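MgGH51 (Meripilus giganteus, PDB 6ZPV) probably hydrolyses terminal non-reducing alpha-L-arabinofuranosides, as an alpha-L-arabinofuranosidase of glycoside hydrolase family 51. Local coordinates at residues Q39-Q44 with S196-T201; R205-R210 with G249-R254; L269-Y274 with I313-F318; L275-F278 with G282-P285. One frame throughout, in Å; residues are numbered along the deposited sequence.

Contact 1 (Q39-Q44 with S196-T201); sequences QNRAFQ and SLFPPT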
loop_
_atom_site.group_PDB
_atom_site.type_symbol
_atom_site.label_atom_id
_atom_site.label_comp_id
_atom_site.label_asym_id
_atom_site.label_seq_id
_atom_site.Cartn_x
_atom_site.Cartn_y
_atom_site.Cartn_z
ATOM N N GLN A 39 7.252 -5.456 16.048
ATOM C CA GLN A 39 8.194 -5.710 14.948
ATOM C C GLN A 39 8.889 -7.051 15.230
ATOM O O GLN A 39 9.204 -7.365 16.361
ATOM C CB GLN A 39 9.144 -4.547 14.761
ATOM C CG GLN A 39 10.146 -4.756 13.671
ATOM C CD GLN A 39 10.989 -3.553 13.328
ATOM O OE1 GLN A 39 11.079 -2.527 14.119
ATOM N NE2 GLN A 39 11.675 -3.633 12.246
ATOM N N ASN A 40 9.132 -7.833 14.187
ATOM C CA ASN A 40 9.813 -9.123 14.357
ATOM C C ASN A 40 9.028 -9.989 15.371
ATOM O O ASN A 40 9.616 -10.593 16.301
ATOM C CB ASN A 40 11.291 -8.922 14.743
ATOM C CG ASN A 40 12.109 -10.194 14.806
ATOM O OD1 ASN A 40 11.787 -11.192 14.116
ATOM N ND2 ASN A 40 13.218 -10.147 15.565
ATOM N N ARG A 41 7.717 -10.038 15.194
ATOM C CA ARG A 41 6.807 -10.597 16.200
ATOM C C ARG A 41 6.959 -12.094 16.420
ATOM O O ARG A 41 6.596 -12.605 17.478
ATOM C CB ARG A 41 5.369 -10.272 15.859
ATOM C CG ARG A 41 4.787 -11.023 14.662
ATOM C CD ARG A 41 3.350 -10.623 14.371
ATOM N NE ARG A 41 2.829 -11.310 13.234
ATOM C CZ ARG A 41 1.677 -11.047 12.639
ATOM N NH1 ARG A 41 0.846 -10.140 13.142
ATOM N NH2 ARG A 41 1.306 -11.696 11.539
ATOM N N ALA A 42 7.432 -12.799 15.392
ATOM C CA ALA A 42 7.488 -14.271 15.439
ATOM C C ALA A 42 8.823 -14.780 14.927
ATOM O O ALA A 42 8.955 -15.972 14.616
ATOM C CB ALA A 42 6.333 -14.860 14.661
ATOM N N PHE A 43 9.850 -13.931 14.906
ATOM C CA PHE A 43 11.224 -14.347 14.588
ATOM C C PHE A 43 11.245 -15.014 13.207
ATOM O O PHE A 43 12.045 -15.930 12.958
ATOM C CB PHE A 43 11.794 -15.247 15.691
ATOM C CG PHE A 43 11.589 -14.600 17.053
ATOM C CD1 PHE A 43 12.334 -13.527 17.468
ATOM C CD2 PHE A 43 10.525 -14.986 17.846
ATOM C CE1 PHE A 43 12.016 -12.843 18.637
ATOM C CE2 PHE A 43 10.208 -14.306 18.994
ATOM C CZ PHE A 43 10.934 -13.247 19.383
ATOM N N GLN A 44 10.428 -14.526 12.278
ATOM C CA GLN A 44 10.387 -15.186 10.980
ATOM C C GLN A 44 11.620 -14.814 10.147
ATOM O O GLN A 44 12.043 -13.652 10.069
ATOM C CB GLN A 44 9.164 -14.707 10.188
ATOM C CG GLN A 44 7.869 -15.320 10.717
ATOM C CD GLN A 44 6.644 -14.510 10.285
ATOM O OE1 GLN A 44 6.479 -13.353 10.730
ATOM N NE2 GLN A 44 5.791 -15.058 9.400
ATOM N N SER A 196 1.876 -11.025 19.397
ATOM C CA SER A 196 1.088 -10.073 18.614
ATOM C C SER A 196 0.497 -8.984 19.513
ATOM O O SER A 196 0.053 -9.291 20.635
ATOM C CB SER A 196 -0.039 -10.793 17.880
ATOM O OG SER A 196 -0.847 -9.902 17.105
ATOM N N LEU A 197 0.440 -7.757 19.020
ATOM C CA LEU A 197 -0.280 -6.688 19.671
ATOM C C LEU A 197 -1.011 -5.867 18.622
ATOM O O LEU A 197 -0.359 -5.296 17.735
ATOM C CB LEU A 197 0.657 -5.781 20.491
ATOM C CG LEU A 197 -0.044 -4.676 21.274
ATOM C CD1 LEU A 197 -0.827 -5.202 22.447
ATOM C CD2 LEU A 197 0.931 -3.611 21.746
ATOM N N PHE A 198 -2.329 -5.824 18.724
ATOM C CA PHE A 198 -3.157 -5.040 17.793
ATOM C C PHE A 198 -3.889 -3.923 18.486
ATOM O O PHE A 198 -4.434 -4.131 19.589
ATOM C CB PHE A 198 -4.212 -5.907 17.075
ATOM C CG PHE A 198 -3.758 -6.514 15.777
ATOM C CD1 PHE A 198 -2.746 -7.458 15.741
ATOM C CD2 PHE A 198 -4.305 -6.150 14.580
ATOM C CE1 PHE A 198 -2.318 -7.996 14.540
ATOM C CE2 PHE A 198 -3.895 -6.669 13.376
ATOM C CZ PHE A 198 -2.890 -7.624 13.391
ATOM N N PRO A 199 -3.984 -2.747 17.861
ATOM C CA PRO A 199 -4.937 -1.721 18.258
ATOM C C PRO A 199 -6.301 -2.043 17.681
ATOM O O PRO A 199 -6.435 -3.006 16.913
ATOM C CB PRO A 199 -4.339 -0.479 17.558
ATOM C CG PRO A 199 -3.905 -1.048 16.200
ATOM C CD PRO A 199 -3.415 -2.454 16.520
ATOM N N PRO A 200 -7.344 -1.225 17.929
ATOM C CA PRO A 200 -8.557 -1.343 17.156
ATOM C C PRO A 200 -8.225 -1.261 15.667
ATOM O O PRO A 200 -7.371 -0.448 15.279
ATOM C CB PRO A 200 -9.427 -0.123 17.662
ATOM C CG PRO A 200 -8.879 0.148 19.039
ATOM C CD PRO A 200 -7.389 -0.109 18.917
ATOM N N THR A 201 -8.951 -1.964 14.817
ATOM C CA THR A 201 -8.658 -2.002 13.389
ATOM C C THR A 201 -9.732 -1.317 12.552
ATOM O O THR A 201 -10.884 -1.179 12.987
ATOM C CB THR A 201 -8.447 -3.447 12.954
ATOM O OG1 THR A 201 -9.622 -4.177 13.266
ATOM C CG2 THR A 201 -7.197 -4.065 13.523
#
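Arg41 and Phe198 meet through the end of one long side chain and the rim of a ring: NH1 of Arg41 stands 4.1 Å from CE1 of Phe198. Each flat group presents its edge to the other, and their planes are inclined by 30°, so this is an edge-on meeting and not a stacked one. The same nitrogen passes Ser196 at 4.3 Å from OG, too far for a bond. What brings Arg41 and Ser196 together is a third residue, Glu36, whose OE1 receives a salt bridge from Arg41 NH1 and a hydrogen bond involving Ser196 OG. Its other oxygen, OE2, is hydrogen-bonded to the backbone N of Leu197, and Tyr34 OH is a further partner of Arg41 NH1. The arginine reaches this cluster because CG lies between the backbone N and the carbonyl carbon (chi1 72°) and the chain then runs extended to NE. Farther out, a backbone hydrogen bond between Arg41 and Phe195 ties the loop 39-44 to strand 189-198, and Ser196 and Phe198 are bonded in turn to the neighbouring strand 112-119. The contact thus joins a loop to the five-stranded antiparallel sheet that holds both strands. Here a buried guanidinium is balanced by a carboxylate belonging to neither segment, and the ring edge beside it adds a van der Waals contact; the shared Glu36 probably keeps its negative charge in this setting.

Contact 2 (R205-R210 with G249-R254); sequences RPNGLR and GSLLDR
A type II beta turn, Arg205 to Gly208, faces a short 3-10 segment, 251-253, in this meeting of two loops beside the N-terminal end of helix 271-281. The turn lies between strand 189-198 and helix 211-219, and 249-254 follows barrel strand 224-227, so antiparallel sheet and barrel adjoin here. The turn carries Asn207, whose amide is the one group of 205-210 that touches the other loop. Its CG lies anti to the backbone N (chi1 -163°), which sends the amide across to Leu251 and Arg254. ND2 is 3.9 Å from CD2 of Leu251, while OD1 comes to 4.0 Å from CD1 of the same leucine, so the amide rests against both methyls. ND2 also lies 3.9 Å from Arg254 NH1; amide and guanidinium approach from opposite directions with their planes 81° apart, and two donors so placed need acceptors elsewhere. Glu273 supplies one: its OE2 forms a salt bridge with Arg254 NH2 and a hydrogen bond with Asn207 ND2. Tyr34 OH is bonded to Asn207 OD1, and the carbonyl oxygens of Gly268 and Asp267 take up Asn207 ND2 and Arg254 NH1 respectively. Within 249-254, Ser250 OG accepts from the backbone N of Leu252, an ST turn at the start of the 3-10 segment. The guanidinium itself is fixed on two sides. CD2 of Leu251 sits over the centre of one face, 3.7 Å above the plane, and at the edge the carbonyl oxygen of Gly249 is gripped side-on, at 2.9 Å from Arg254 NH2 and 3.1 Å from Arg254 NE.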
loop_
_atom_site.group_PDB
_atom_site.type_symbol
_atom_site.label_atom_id
_atom_site.label_comp_id
_atom_site.label_asym_id
_atom_site.label_seq_id
_atom_site.Cartn_x
_atom_site.Cartn_y
_atom_site.Cartn_z
ATOM N N ARG A 205 -12.005 -5.320 11.631
ATOM C CA ARG A 205 -11.674 -6.608 11.045
ATOM C C ARG A 205 -10.596 -7.306 11.856
ATOM O O ARG A 205 -9.575 -6.702 12.226
ATOM C CB ARG A 205 -11.134 -6.482 9.604
ATOM C CG ARG A 205 -12.152 -5.844 8.632
ATOM C CD ARG A 205 -13.527 -6.512 8.705
ATOM N NE ARG A 205 -14.427 -5.947 7.764
ATOM C CZ ARG A 205 -15.729 -6.126 7.779
ATOM N NH1 ARG A 205 -16.276 -6.838 8.761
ATOM N NH2 ARG A 205 -16.492 -5.479 6.902
ATOM N N PRO A 206 -10.793 -8.604 12.182
ATOM C CA PRO A 206 -9.763 -9.373 12.770
ATOM C C PRO A 206 -8.579 -9.398 11.782
ATOM O O PRO A 206 -8.673 -9.502 10.574
ATOM C CB PRO A 206 -10.359 -10.740 12.992
ATOM C CG PRO A 206 -11.754 -10.595 12.922
ATOM C CD PRO A 206 -11.987 -9.409 12.008
ATOM N N ASN A 207 -7.452 -9.320 12.361
ATOM C CA ASN A 207 -6.181 -9.317 11.656
ATOM C C ASN A 207 -6.097 -8.176 10.632
ATOM O O ASN A 207 -5.458 -8.334 9.577
ATOM C CB ASN A 207 -5.855 -10.687 11.019
ATOM C CG ASN A 207 -4.396 -10.783 10.679
ATOM O OD1 ASN A 207 -3.549 -10.429 11.545
ATOM N ND2 ASN A 207 -4.064 -11.246 9.461
ATOM N N GLY A 208 -6.741 -7.047 10.943
ATOM C CA GLY A 208 -6.968 -6.000 9.947
ATOM C C GLY A 208 -5.952 -4.852 10.020
ATOM O O GLY A 208 -4.758 -5.034 10.379
ATOM N N LEU A 209 -6.423 -3.702 9.590
ATOM C CA LEU A 209 -5.565 -2.611 9.087
ATOM C C LEU A 209 -5.593 -1.388 10.018
ATOM O O LEU A 209 -6.578 -1.153 10.757
ATOM C CB LEU A 209 -5.962 -2.268 7.668
ATOM C CG LEU A 209 -6.068 -3.459 6.720
ATOM C CD1 LEU A 209 -6.372 -2.972 5.319
ATOM C CD2 LEU A 209 -4.818 -4.319 6.715
ATOM N N ARG A 210 -4.524 -0.631 9.977
ATOM C CA ARG A 210 -4.339 0.569 10.794
ATOM C C ARG A 210 -5.329 1.648 10.352
ATOM O O ARG A 210 -5.375 2.007 9.180
ATOM C CB ARG A 210 -2.891 1.019 10.730
ATOM C CG ARG A 210 -2.635 2.300 11.470
ATOM C CD ARG A 210 -1.164 2.671 11.547
ATOM N NE ARG A 210 -1.016 4.111 11.763
ATOM C CZ ARG A 210 0.151 4.751 11.926
ATOM N NH1 ARG A 210 1.267 4.084 11.982
ATOM N NH2 ARG A 210 0.157 6.069 12.045
ATOM N N GLY A 249 -4.825 -18.259 5.958
ATOM C CA GLY A 249 -5.030 -19.178 7.085
ATOM C C GLY A 249 -4.467 -18.649 8.378
ATOM O O GLY A 249 -4.160 -17.455 8.512
ATOM N N SER A 250 -4.352 -19.516 9.356
ATOM C CA SER A 250 -3.828 -19.101 10.658
ATOM C C SER A 250 -2.485 -18.455 10.560
ATOM O O SER A 250 -1.646 -18.890 9.771
ATOM C CB SER A 250 -3.730 -20.329 11.547
ATOM O OG SER A 250 -3.161 -19.962 12.799
ATOM N N LEU A 251 -2.238 -17.458 11.411
ATOM C CA LEU A 251 -0.871 -16.895 11.477
ATOM C C LEU A 251 0.147 -17.959 11.866
ATOM O O LEU A 251 1.329 -17.847 11.493
ATOM C CB LEU A 251 -0.835 -15.715 12.467
ATOM C CG LEU A 251 -1.747 -14.548 12.156
ATOM C CD1 LEU A 251 -1.522 -13.449 13.134
ATOM C CD2 LEU A 251 -1.603 -14.065 10.725
ATOM N N LEU A 252 -0.294 -19.001 12.552
ATOM C CA LEU A 252 0.643 -20.104 12.914
ATOM C C LEU A 252 1.198 -20.819 11.679
ATOM O O LEU A 252 2.198 -21.499 11.807
ATOM C CB LEU A 252 -0.043 -21.104 13.855
ATOM C CG LEU A 252 -0.187 -20.641 15.298
ATOM C CD1 LEU A 252 1.104 -20.702 16.034
ATOM C CD2 LEU A 252 -0.881 -19.373 15.455
ATOM N N ASP A 253 0.524 -20.698 10.532
ATOM C CA ASP A 253 0.904 -21.399 9.299
ATOM C C ASP A 253 1.518 -20.454 8.258
ATOM O O ASP A 253 1.661 -20.885 7.104
ATOM C CB ASP A 253 -0.321 -22.153 8.768
ATOM C CG ASP A 253 -0.761 -23.224 9.753
ATOM O OD1 ASP A 253 0.094 -23.954 10.252
ATOM O OD2 ASP A 253 -1.974 -23.283 10.060
ATOM N N ARG A 254 1.808 -19.210 8.588
ATOM C CA ARG A 254 2.362 -18.249 7.609
ATOM C C ARG A 254 3.868 -18.095 7.889
ATOM O O ARG A 254 4.250 -17.468 8.880
ATOM C CB ARG A 254 1.648 -16.924 7.659
ATOM C CG ARG A 254 0.136 -17.019 7.387
ATOM C CD ARG A 254 -0.493 -15.654 7.302
ATOM N NE ARG A 254 -1.956 -15.714 7.313
ATOM C CZ ARG A 254 -2.754 -14.647 7.171
ATOM N NH1 ARG A 254 -2.220 -13.454 6.855
ATOM N NH2 ARG A 254 -4.065 -14.748 7.348
#

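Contact 3 (L269-Y274 with I313-F318); sequences LGLLEY and IDQINF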
loop_
_atom_site.group_PDB
_atom_site.type_symbol
_atom_site.label_atom_id
_atom_site.label_comp_id
_atom_site.label_asym_id
_atom_site.label_seq_id
_atom_site.Cartn_x
_atom_site.Cartn_y
_atom_site.Cartn_z
ATOM N N LEU A 269 -0.269 -9.466 6.454
ATOM C CA LEU A 269 -1.055 -8.779 5.433
ATOM C C LEU A 269 -1.089 -9.729 4.240
ATOM O O LEU A 269 -0.158 -9.725 3.419
ATOM C CB LEU A 269 -0.450 -7.443 5.077
ATOM C CG LEU A 269 -1.164 -6.666 3.969
ATOM C CD1 LEU A 269 -2.590 -6.406 4.315
ATOM C CD2 LEU A 269 -0.414 -5.367 3.682
ATOM N N GLY A 270 -2.086 -10.595 4.210
ATOM C CA GLY A 270 -2.185 -11.641 3.213
ATOM C C GLY A 270 -3.392 -11.507 2.317
ATOM O O GLY A 270 -4.139 -10.514 2.373
ATOM N N LEU A 271 -3.570 -12.480 1.418
ATOM C CA LEU A 271 -4.558 -12.312 0.337
ATOM C C LEU A 271 -5.943 -12.001 0.904
ATOM O O LEU A 271 -6.639 -11.143 0.316
ATOM C CB LEU A 271 -4.529 -13.538 -0.574
ATOM C CG LEU A 271 -5.441 -13.501 -1.796
ATOM C CD1 LEU A 271 -5.268 -12.229 -2.632
ATOM C CD2 LEU A 271 -5.198 -14.697 -2.684
ATOM N N LEU A 272 -6.415 -12.706 1.951
ATOM C CA LEU A 272 -7.778 -12.417 2.412
ATOM C C LEU A 272 -7.852 -11.034 3.049
ATOM O O LEU A 272 -8.921 -10.388 2.948
ATOM C CB LEU A 272 -8.287 -13.495 3.353
ATOM C CG LEU A 272 -9.759 -13.455 3.675
ATOM C CD1 LEU A 272 -10.649 -13.576 2.437
ATOM C CD2 LEU A 272 -10.121 -14.561 4.649
ATOM N N GLU A 273 -6.828 -10.581 3.754
ATOM C CA GLU A 273 -6.855 -9.231 4.346
ATOM C C GLU A 273 -6.926 -8.167 3.255
ATOM O O GLU A 273 -7.676 -7.180 3.377
ATOM C CB GLU A 273 -5.683 -9.011 5.275
ATOM C CG GLU A 273 -5.674 -9.893 6.537
ATOM C CD GLU A 273 -5.227 -11.323 6.377
ATOM O OE1 GLU A 273 -4.490 -11.569 5.381
ATOM O OE2 GLU A 273 -5.546 -12.163 7.225
ATOM N N TYR A 274 -6.172 -8.355 2.169
ATOM C CA TYR A 274 -6.282 -7.443 1.012
ATOM C C TYR A 274 -7.730 -7.420 0.495
ATOM O O TYR A 274 -8.306 -6.345 0.319
ATOM C CB TYR A 274 -5.293 -7.871 -0.100
ATOM C CG TYR A 274 -3.844 -7.556 0.083
ATOM C CD1 TYR A 274 -3.405 -6.240 0.033
ATOM C CD2 TYR A 274 -2.875 -8.548 0.201
ATOM C CE1 TYR A 274 -2.052 -5.907 0.069
ATOM C CE2 TYR A 274 -1.531 -8.232 0.275
ATOM C CZ TYR A 274 -1.115 -6.913 0.214
ATOM O OH TYR A 274 0.215 -6.548 0.203
ATOM N N ILE A 313 -3.428 -20.200 -11.003
ATOM C CA ILE A 313 -4.844 -20.601 -11.054
ATOM C C ILE A 313 -5.432 -20.742 -9.653
ATOM O O ILE A 313 -6.546 -20.256 -9.382
ATOM C CB ILE A 313 -4.986 -21.879 -11.895
ATOM C CG1 ILE A 313 -4.690 -21.605 -13.363
ATOM C CG2 ILE A 313 -6.367 -22.484 -11.727
ATOM C CD1 ILE A 313 -4.536 -22.827 -14.216
ATOM N N ASP A 314 -4.686 -21.395 -8.758
ATOM C CA ASP A 314 -5.130 -21.558 -7.369
ATOM C C ASP A 314 -5.374 -20.200 -6.718
ATOM O O ASP A 314 -6.395 -20.008 -6.041
ATOM C CB ASP A 314 -4.080 -22.336 -6.575
ATOM C CG ASP A 314 -3.838 -23.774 -6.966
ATOM O OD1 ASP A 314 -4.676 -24.362 -7.677
ATOM O OD2 ASP A 314 -2.749 -24.275 -6.566
ATOM N N GLN A 315 -4.446 -19.260 -6.912
ATOM C CA GLN A 315 -4.586 -17.905 -6.353
ATOM C C GLN A 315 -5.886 -17.231 -6.802
ATOM O O GLN A 315 -6.603 -16.649 -6.009
ATOM C CB GLN A 315 -3.346 -17.102 -6.796
ATOM C CG GLN A 315 -3.320 -15.672 -6.273
ATOM C CD GLN A 315 -2.095 -14.926 -6.754
ATOM O OE1 GLN A 315 -1.042 -15.530 -6.997
ATOM N NE2 GLN A 315 -2.214 -13.576 -6.879
ATOM N N ILE A 316 -6.147 -17.327 -8.097
ATOM C CA ILE A 316 -7.370 -16.726 -8.651
ATOM C C ILE A 316 -8.616 -17.456 -8.135
ATOM O O ILE A 316 -9.615 -16.808 -7.749
ATOM C CB ILE A 316 -7.301 -16.653 -10.177
ATOM C CG1 ILE A 316 -6.175 -15.720 -10.627
ATOM C CG2 ILE A 316 -8.661 -16.243 -10.750
ATOM C CD1 ILE A 316 -5.782 -15.834 -12.085
ATOM N N ASN A 317 -8.563 -18.785 -8.054
ATOM C CA ASN A 317 -9.714 -19.525 -7.498
ATOM C C ASN A 317 -9.983 -19.133 -6.055
ATOM O O ASN A 317 -11.138 -19.091 -5.637
ATOM C CB ASN A 317 -9.506 -21.043 -7.629
ATOM C CG ASN A 317 -9.879 -21.573 -9.005
ATOM O OD1 ASN A 317 -10.713 -20.943 -9.666
ATOM N ND2 ASN A 317 -9.265 -22.713 -9.358
ATOM N N PHE A 318 -8.967 -18.854 -5.255
ATOM C CA PHE A 318 -9.194 -18.376 -3.894
ATOM C C PHE A 318 -10.088 -17.127 -3.959
ATOM O O PHE A 318 -10.979 -16.953 -3.097
ATOM C CB PHE A 318 -7.884 -18.074 -3.165
ATOM C CG PHE A 318 -8.114 -17.629 -1.742
ATOM C CD1 PHE A 318 -8.337 -18.554 -0.744
ATOM C CD2 PHE A 318 -8.169 -16.273 -1.399
ATOM C CE1 PHE A 318 -8.546 -18.187 0.563
ATOM C CE2 PHE A 318 -8.366 -15.894 -0.070
ATOM C CZ PHE A 318 -8.561 -16.857 0.900
#
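Two helices of the parallel-stranded domain pack here through apolar side chains, the first turn of helix 271-281 against the later part of helix 306-320. Both are linked through strand 284-289, which lies between them in the chain. Phe318 is the principal meeting point. Its CD2 is 3.6 Å from CD2 of Leu271, and its CE2 is 4.1 Å from CD1 of Leu272, so two successive leucines touch neighbouring atoms of one ring. They arrive differently: Leu271 lies alongside Phe318, the two pointing in opposite senses, whereas Leu272 comes across the phenylalanine nearly at a right angle. Phe318 reaches over because its ring carbon CG stands anti to the backbone N (chi1 -178°). One turn earlier on the same helix, the aliphatic part of Gln315 completes the surface, with CG 4.2 Å from CD2 of Leu271. The amide of Gln315 is spent elsewhere: the chain extends past the leucine and NE2 donates to the carbonyl oxygen of Ala288 on strand 284-289. Trp244 and Leu331 also pack on Phe318, and Met287 on Leu271. At the start of helix 271-281, Glu273 OE1 accepts from the N-cap residue Gly270, 2.8 Å from its backbone N. Neighbouring helices packed against each other over the outside of a parallel strand are characteristic of the (beta/alpha)8 barrel, the catalytic fold of GH51 and the other clan GH-A families.

Contact 4 (L275-F278 with G282-P285); sequences LQFF and GMEP
Gly282 opens the return from helix 271-281 to strand 284-289, an alpha-to-beta connection of the (beta/alpha)8 barrel, its backbone N 2.9 Å from the carbonyl oxygen of Phe278 in a weak, bent hydrogen bond (116° at the hydrogen). It is the first residue to leave the helical conformation, and its positive phi of 73° turns the chain back along the helix. Met283 follows, with its terminal methyl against a ring: CE is 3.8 Å from CE2 of Phe277, meeting the CE2-CZ side at a slant. The thioether bends at its last torsion (chi3 -117°), and that bend directs the methyl toward the phenylalanine. On the backbone of the same residue, the carbonyl oxygen of Met283 lies 3.3 Å from CB of Phe278. Glu284 points away from the helix and forms a salt bridge with Arg344. Pro285 then turns back inward, setting CB 3.8 Å from CE2 of Phe278. Phe227 meets that phenylalanine edge-to-face, and Phe225 is a second ring partner, both from the adjacent parallel strand 224-227. With the carboxylate of Glu284 paired outside the contact and the buried side given to rings, a thioether and a proline, the tight connection is held chiefly by apolar packing.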
loop_
_atom_site.group_PDB
_atom_site.type_symbol
_atom_site.label_atom_id
_atom_site.label_comp_id
_atom_site.label_asym_id
_atom_site.label_seq_id
_atom_site.Cartn_x
_atom_site.Cartn_y
_atom_site.Cartn_z
ATOM N N LEU A 275 -8.259 -8.600 0.200
ATOM C CA LEU A 275 -9.584 -8.664 -0.409
ATOM C C LEU A 275 -10.674 -8.065 0.483
ATOM O O LEU A 275 -11.554 -7.344 -0.034
ATOM C CB LEU A 275 -9.927 -10.119 -0.770
ATOM C CG LEU A 275 -9.016 -10.764 -1.811
ATOM C CD1 LEU A 275 -9.239 -12.256 -1.885
ATOM C CD2 LEU A 275 -9.224 -10.120 -3.173
ATOM N N GLN A 276 -10.577 -8.287 1.785
ATOM C CA GLN A 276 -11.559 -7.711 2.720
ATOM C C GLN A 276 -11.450 -6.178 2.680
ATOM O O GLN A 276 -12.482 -5.488 2.757
ATOM C CB GLN A 276 -11.359 -8.259 4.137
ATOM C CG GLN A 276 -12.459 -7.844 5.078
ATOM C CD GLN A 276 -13.832 -8.315 4.612
ATOM O OE1 GLN A 276 -14.065 -9.542 4.571
ATOM N NE2 GLN A 276 -14.762 -7.395 4.350
ATOM N N PHE A 277 -10.243 -5.639 2.606
ATOM C CA PHE A 277 -10.083 -4.175 2.524
ATOM C C PHE A 277 -10.733 -3.625 1.260
ATOM O O PHE A 277 -11.378 -2.563 1.291
ATOM C CB PHE A 277 -8.591 -3.835 2.532
ATOM C CG PHE A 277 -8.291 -2.364 2.474
ATOM C CD1 PHE A 277 -8.844 -1.494 3.409
ATOM C CD2 PHE A 277 -7.392 -1.860 1.558
ATOM C CE1 PHE A 277 -8.566 -0.140 3.374
ATOM C CE2 PHE A 277 -7.087 -0.509 1.558
ATOM C CZ PHE A 277 -7.622 0.323 2.477
ATOM N N PHE A 278 -10.624 -4.358 0.145
ATOM C CA PHE A 278 -11.279 -3.920 -1.098
ATOM C C PHE A 278 -12.812 -3.873 -0.913
ATOM O O PHE A 278 -13.463 -2.867 -1.285
ATOM C CB PHE A 278 -10.882 -4.809 -2.277
ATOM C CG PHE A 278 -9.405 -5.008 -2.455
ATOM C CD1 PHE A 278 -8.467 -4.109 -1.956
ATOM C CD2 PHE A 278 -8.928 -6.145 -3.069
ATOM C CE1 PHE A 278 -7.113 -4.359 -2.072
ATOM C CE2 PHE A 278 -7.567 -6.390 -3.182
ATOM C CZ PHE A 278 -6.667 -5.528 -2.638
ATOM N N GLY A 282 -14.899 -0.353 -1.331
ATOM C CA GLY A 282 -15.422 -0.308 -2.714
ATOM C C GLY A 282 -14.378 -0.307 -3.798
ATOM O O GLY A 282 -14.744 -0.078 -4.937
ATOM N N MET A 283 -13.120 -0.584 -3.480
ATOM C CA MET A 283 -12.101 -0.747 -4.518
ATOM C C MET A 283 -12.207 -2.129 -5.164
ATOM O O MET A 283 -12.638 -3.064 -4.495
ATOM C CB MET A 283 -10.685 -0.615 -3.938
ATOM C CG MET A 283 -10.347 0.788 -3.469
ATOM S SD MET A 283 -8.628 0.993 -2.970
ATOM C CE MET A 283 -8.837 1.405 -1.246
ATOM N N GLU A 284 -11.771 -2.240 -6.401
ATOM C CA GLU A 284 -11.588 -3.544 -7.018
ATOM C C GLU A 284 -10.104 -3.818 -7.217
ATOM O O GLU A 284 -9.275 -2.903 -7.378
ATOM C CB GLU A 284 -12.310 -3.669 -8.343
ATOM C CG GLU A 284 -11.767 -2.827 -9.484
ATOM C CD GLU A 284 -12.609 -3.017 -10.738
ATOM O OE1 GLU A 284 -13.364 -2.080 -11.093
ATOM O OE2 GLU A 284 -12.539 -4.113 -11.325
ATOM N N PRO A 285 -9.691 -5.103 -7.183
ATOM C CA PRO A 285 -8.279 -5.425 -7.352
ATOM C C PRO A 285 -7.813 -5.351 -8.789
ATOM O O PRO A 285 -8.498 -5.726 -9.713
ATOM C CB PRO A 285 -8.190 -6.888 -6.849
ATOM C CG PRO A 285 -9.575 -7.415 -7.085
ATOM C CD PRO A 285 -10.517 -6.274 -6.816
#

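Contacts 3 and 4 are buried and share helix 271-281: contact 4 joins it to the strand that follows, contact 3 to the next helix, and along the chain contact 4 is nested within contact 3. Both rely on phenylalanines and aliphatic groups. Contacts 1 and 2, beside the antiparallel sheet of strand 189-198, depend on polar groups whose main partners lie outside their own segments; contact 1 is buried, contact 2 only partly so. They touch where Phe198 CZ comes 3.4 Å from Asn207 OD1. Glu273 carries this polar region into the helical one, since it belongs to contact 3 yet pairs with residues of contact 2, whose Leu209 also packs on Phe277 of contact 4.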